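Local coordinates for putative decarboxylase involved in desferrioxamine biosynthesis (Erwinia amylovora, PDB 5O5C), which probably decarboxylates lysine with the help of pyridoxal 5'-phosphate, as an enzyme of desferrioxamine siderophore biosynthesis, at residues V326-S331 against C338-V343. Numbering follows the deposited sequence.
With PLP (pyridoxal-5'-phosphate), chain H.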
ATOM      1  N   VAL B 326      -0.140  -4.464  13.443  1.00 21.38           N
ATOM      2  CA  VAL B 326      -0.008  -5.901  13.233  1.00 22.95           C
ATOM      3  C   VAL B 326       0.441  -6.186  11.791  1.00 23.52           C
ATOM      4  O   VAL B 326      -0.229  -5.690  10.884  1.00 21.62           O
ATOM      5  CB  VAL B 326      -1.404  -6.535  13.431  1.00 22.52           C
ATOM      6  CG1 VAL B 326      -1.415  -7.976  13.002  1.00 23.68           C
ATOM      7  CG2 VAL B 326      -1.841  -6.419  14.870  1.00 24.86           C
ATOM      8  N   ASP B 327       1.488  -7.023  11.571  1.00 23.39           N
ATOM      9  CA  ASP B 327       1.909  -7.421  10.187  1.00 23.72           C
ATOM     10  C   ASP B 327       1.737  -8.897   9.942  1.00 23.26           C
ATOM     11  O   ASP B 327       2.506  -9.694  10.448  1.00 20.87           O
ATOM     12  CB  ASP B 327       3.365  -7.090   9.819  1.00 27.16           C
ATOM     13  CG  ASP B 327       3.566  -5.712   9.261  1.00 25.24           C
ATOM     14  OD1 ASP B 327       2.652  -4.919   9.113  1.00 25.26           O
ATOM     15  OD2 ASP B 327       4.728  -5.416   8.990  1.00 28.24           O
ATOM     16  N   TYR B 328       0.713  -9.238   9.149  1.00 20.96           N
ATOM     17  CA  TYR B 328       0.437 -10.595   8.806  1.00 20.28           C
ATOM     18  C   TYR B 328       1.440 -11.071   7.799  1.00 19.76           C
ATOM     19  O   TYR B 328       1.690 -12.314   7.714  1.00 15.70           O
ATOM     20  CB  TYR B 328      -0.964 -10.812   8.252  1.00 19.64           C
ATOM     21  CG  TYR B 328      -2.079 -10.179   9.017  1.00 19.17           C
ATOM     22  CD1 TYR B 328      -2.617 -10.822  10.140  1.00 20.74           C
ATOM     23  CD2 TYR B 328      -2.627  -8.945   8.645  1.00 21.30           C
ATOM     24  CE1 TYR B 328      -3.667 -10.277  10.847  1.00 20.30           C
ATOM     25  CE2 TYR B 328      -3.696  -8.385   9.382  1.00 21.25           C
ATOM     26  CZ  TYR B 328      -4.193  -9.061  10.507  1.00 20.43           C
ATOM     27  OH  TYR B 328      -5.258  -8.552  11.291  1.00 20.99           O
ATOM     28  N   HIS B 329       1.987 -10.106   7.039  1.00 19.61           N
ATOM     29  CA  HIS B 329       3.057 -10.370   6.092  1.00 21.42           C
ATOM     30  C   HIS B 329       4.508 -10.543   6.659  1.00 23.13           C
ATOM     31  O   HIS B 329       5.422 -10.736   5.855  1.00 19.72           O
ATOM     32  CB  HIS B 329       3.031  -9.369   4.925  1.00 21.00           C
ATOM     33  CG  HIS B 329       3.442  -7.976   5.273  1.00 22.40           C
ATOM     34  ND1 HIS B 329       2.727  -6.857   4.868  1.00 22.16           N
ATOM     35  CD2 HIS B 329       4.511  -7.506   5.958  1.00 22.48           C
ATOM     36  CE1 HIS B 329       3.326  -5.773   5.312  1.00 18.68           C
ATOM     37  NE2 HIS B 329       4.413  -6.134   5.957  1.00 22.75           N
ATOM     38  N   LYS B 330       4.707 -10.380   7.983  1.00 22.11           N
ATOM     39  CA  LYS B 330       5.885 -10.928   8.718  1.00 23.11           C
ATOM     40  C   LYS B 330       5.654 -12.227   9.529  1.00 22.90           C
ATOM     41  O   LYS B 330       6.447 -13.141   9.464  1.00 26.20           O
ATOM     42  CB  LYS B 330       6.399  -9.889   9.693  1.00 24.86           C
ATOM     43  CG  LYS B 330       6.812  -8.610   9.006  1.00 26.26           C
ATOM     44  CD  LYS B 330       7.314  -7.572   9.973  1.00 30.39           C
ATOM     45  CE  LYS B 330       8.242  -6.718   9.151  1.00 37.31           C
ATOM     46  NZ  LYS B 330       8.715  -5.648   9.993  1.00 36.13           N
ATOM     47  N   SER B 331       4.604 -12.284  10.330  1.00 22.62           N
ATOM     48  CA  SER B 331       4.439 -13.363  11.268  1.00 20.41           C
ATOM     49  C   SER B 331       3.298 -14.305  11.025  1.00 18.60           C
ATOM     50  O   SER B 331       3.222 -15.290  11.729  1.00 17.44           O
ATOM     51  CB  SER B 331       4.371 -12.817  12.704  1.00 22.06           C
ATOM     52  OG  SER B 331       5.436 -11.914  12.909  1.00 20.19           O
ATOM     53  N   CYS B 338      -0.039  -7.406   3.571  1.00 15.49           N
ATOM     54  CA  CYS B 338      -1.002  -7.924   4.511  1.00 15.75           C
ATOM     55  C   CYS B 338      -0.658  -7.413   5.899  1.00 15.54           C
ATOM     56  O   CYS B 338       0.196  -7.914   6.598  1.00 16.51           O
ATOM     57  CB  CYS B 338      -1.017  -9.432   4.455  1.00 17.19           C
ATOM     58  SG  CYS B 338      -2.592 -10.116   4.991  1.00 16.71           S
ATOM     59  N   GLY B 339      -1.338  -6.367   6.284  1.00 16.47           N
ATOM     60  CA  GLY B 339      -1.115  -5.755   7.537  1.00 16.57           C
ATOM     61  C   GLY B 339      -2.250  -4.846   7.840  1.00 15.93           C
ATOM     62  O   GLY B 339      -3.007  -4.462   6.952  1.00 16.00           O
ATOM     63  N   ALA B 340      -2.379  -4.562   9.112  1.00 16.11           N
ATOM     64  CA  ALA B 340      -3.528  -3.861   9.640  1.00 18.47           C
ATOM     65  C   ALA B 340      -3.223  -3.072  10.887  1.00 19.05           C
ATOM     66  O   ALA B 340      -2.237  -3.363  11.613  1.00 21.66           O
ATOM     67  CB  ALA B 340      -4.659  -4.850   9.917  1.00 19.79           C
ATOM     68  N   PHE B 341      -4.079  -2.061  11.090  1.00 21.21           N
ATOM     69  CA  PHE B 341      -4.007  -1.091  12.200  1.00 19.84           C
ATOM     70  C   PHE B 341      -5.281  -1.164  13.046  1.00 19.68           C
ATOM     71  O   PHE B 341      -6.372  -1.158  12.507  1.00 20.72           O
ATOM     72  CB  PHE B 341      -3.872   0.300  11.617  1.00 18.96           C
ATOM     73  CG  PHE B 341      -3.913   1.366  12.630  1.00 19.03           C
ATOM     74  CD1 PHE B 341      -2.889   1.500  13.517  1.00 20.47           C
ATOM     75  CD2 PHE B 341      -5.026   2.186  12.755  1.00 20.69           C
ATOM     76  CE1 PHE B 341      -2.924   2.437  14.511  1.00 19.44           C
ATOM     77  CE2 PHE B 341      -5.056   3.169  13.730  1.00 22.82           C
ATOM     78  CZ  PHE B 341      -4.012   3.270  14.629  1.00 21.94           C
ATOM     79  N   PHE B 342      -5.140  -1.206  14.366  1.00 19.94           N
ATOM     80  CA  PHE B 342      -6.249  -1.377  15.269  1.00 18.43           C
ATOM     81  C   PHE B 342      -6.327  -0.260  16.279  1.00 19.90           C
ATOM     82  O   PHE B 342      -5.304   0.135  16.789  1.00 17.86           O
ATOM     83  CB  PHE B 342      -6.139  -2.693  15.992  1.00 18.20           C
ATOM     84  CG  PHE B 342      -6.217  -3.848  15.077  1.00 17.74           C
ATOM     85  CD1 PHE B 342      -5.093  -4.286  14.426  1.00 16.01           C
ATOM     86  CD2 PHE B 342      -7.434  -4.431  14.788  1.00 17.91           C
ATOM     87  CE1 PHE B 342      -5.160  -5.298  13.540  1.00 17.29           C
ATOM     88  CE2 PHE B 342      -7.508  -5.437  13.866  1.00 17.55           C
ATOM     89  CZ  PHE B 342      -6.376  -5.873  13.236  1.00 17.27           C
ATOM     90  N   VAL B 343      -7.556   0.187  16.581  1.00 20.77           N
ATOM     91  CA  VAL B 343      -7.823   1.171  17.645  1.00 21.92           C
ATOM     92  C   VAL B 343      -8.739   0.641  18.792  1.00 21.75           C
ATOM     93  O   VAL B 343      -9.610  -0.169  18.573  1.00 21.03           O
ATOM     94  CB  VAL B 343      -8.427   2.441  17.090  1.00 23.03           C
ATOM     95  CG1 VAL B 343      -7.382   3.214  16.291  1.00 25.40           C
ATOM     96  CG2 VAL B 343      -9.684   2.186  16.267  1.00 24.66           C
TER
HETATM   97  N1  PLP H 601       7.289  -2.055  13.235  1.00 35.64           N
HETATM   98  C2  PLP H 601       8.112  -3.087  13.517  1.00 36.73           C
HETATM   99  C2A PLP H 601       8.258  -3.584  14.924  1.00 35.63           C
HETATM  100  C3  PLP H 601       8.848  -3.725  12.417  1.00 37.96           C
HETATM  101  O3  PLP H 601       9.701  -4.779  12.638  1.00 41.45           O
HETATM  102  C4  PLP H 601       8.607  -3.168  11.063  1.00 37.02           C
HETATM  103  C4A PLP H 601       9.343  -3.677   9.885  1.00 39.68           C
HETATM  104  C5  PLP H 601       7.689  -2.041  10.889  1.00 36.93           C
HETATM  105  C6  PLP H 601       7.088  -1.522  12.019  1.00 36.16           C
HETATM  106  C5A PLP H 601       7.457  -1.465   9.511  1.00 37.44           C
HETATM  107  O4P PLP H 601       6.685  -2.476   8.842  1.00 39.86           O
HETATM  108  P   PLP H 601       6.318  -2.537   7.271  1.00 38.91           P
HETATM  109  O1P PLP H 601       7.604  -2.904   6.601  1.00 40.94           O
HETATM  110  O2P PLP H 601       5.331  -3.672   7.176  1.00 40.13           O
HETATM  111  O3P PLP H 601       5.772  -1.233   6.805  1.00 36.33           O
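His329 holds CG in the crowded position between its backbone N and carbonyl carbon (chi1 71°); with chi2 -134° this puts the ring edge carrying ND1 at Cys338 N. Tyr328 has CG anti to its carbonyl carbon (chi1 -47°).

Cys338 N donates in the ring plane to His329 ND1 at 3.1 Å, consistent with the ring's proton being on NE2. His329 NE2 donates to PLP O2P over 2.9 Å. Held at both nitrogens, the His329 ring is fixed in rotation. Asp327 OD2 lies 2.6 Å from PLP O2P. Gly170 N, Thr171 N and Thr273 OG1 also hydrogen-bond PLP, as does Thr380 OG1 of the second subunit.

Cys338 O accepts a bond from His329 N and a weak, bent one from Tyr328 N, so one carbonyl holds the first turn of helix 328-331. Val326 and Ala340 form a hydrogen-bonded antiparallel pair; Ala340 N to Val326 O is nearly straight. These neighbouring strands belong to the seven-stranded mixed sheet of the fold type I PLP enzymes. Asp327 and side-chain-less Gly339 make the next, non-hydrogen-bonded pair.

Lys330, the predicted attachment lysine, extends away from 338-343. Lys330 NZ lies 2.1 Å from PLP C4A, too close for a non-bonded contact; no covalent link is modelled.

Tyr328 CE2 meets Ala340 CB at 3.7 Å. Cys338 SG makes an oblique sulfur-aromatic contact, 4.8 Å from the Tyr328 ring centroid. Tyr328 OH meets the Phe342 ring edge tip to tip, 3.5 Å from Phe342 CZ, and hydrogen-bonds Thr152. The Val326 and Phe342 side chains cross obliquely, Val326 CG2 lying 3.7 Å from Phe342 CE1.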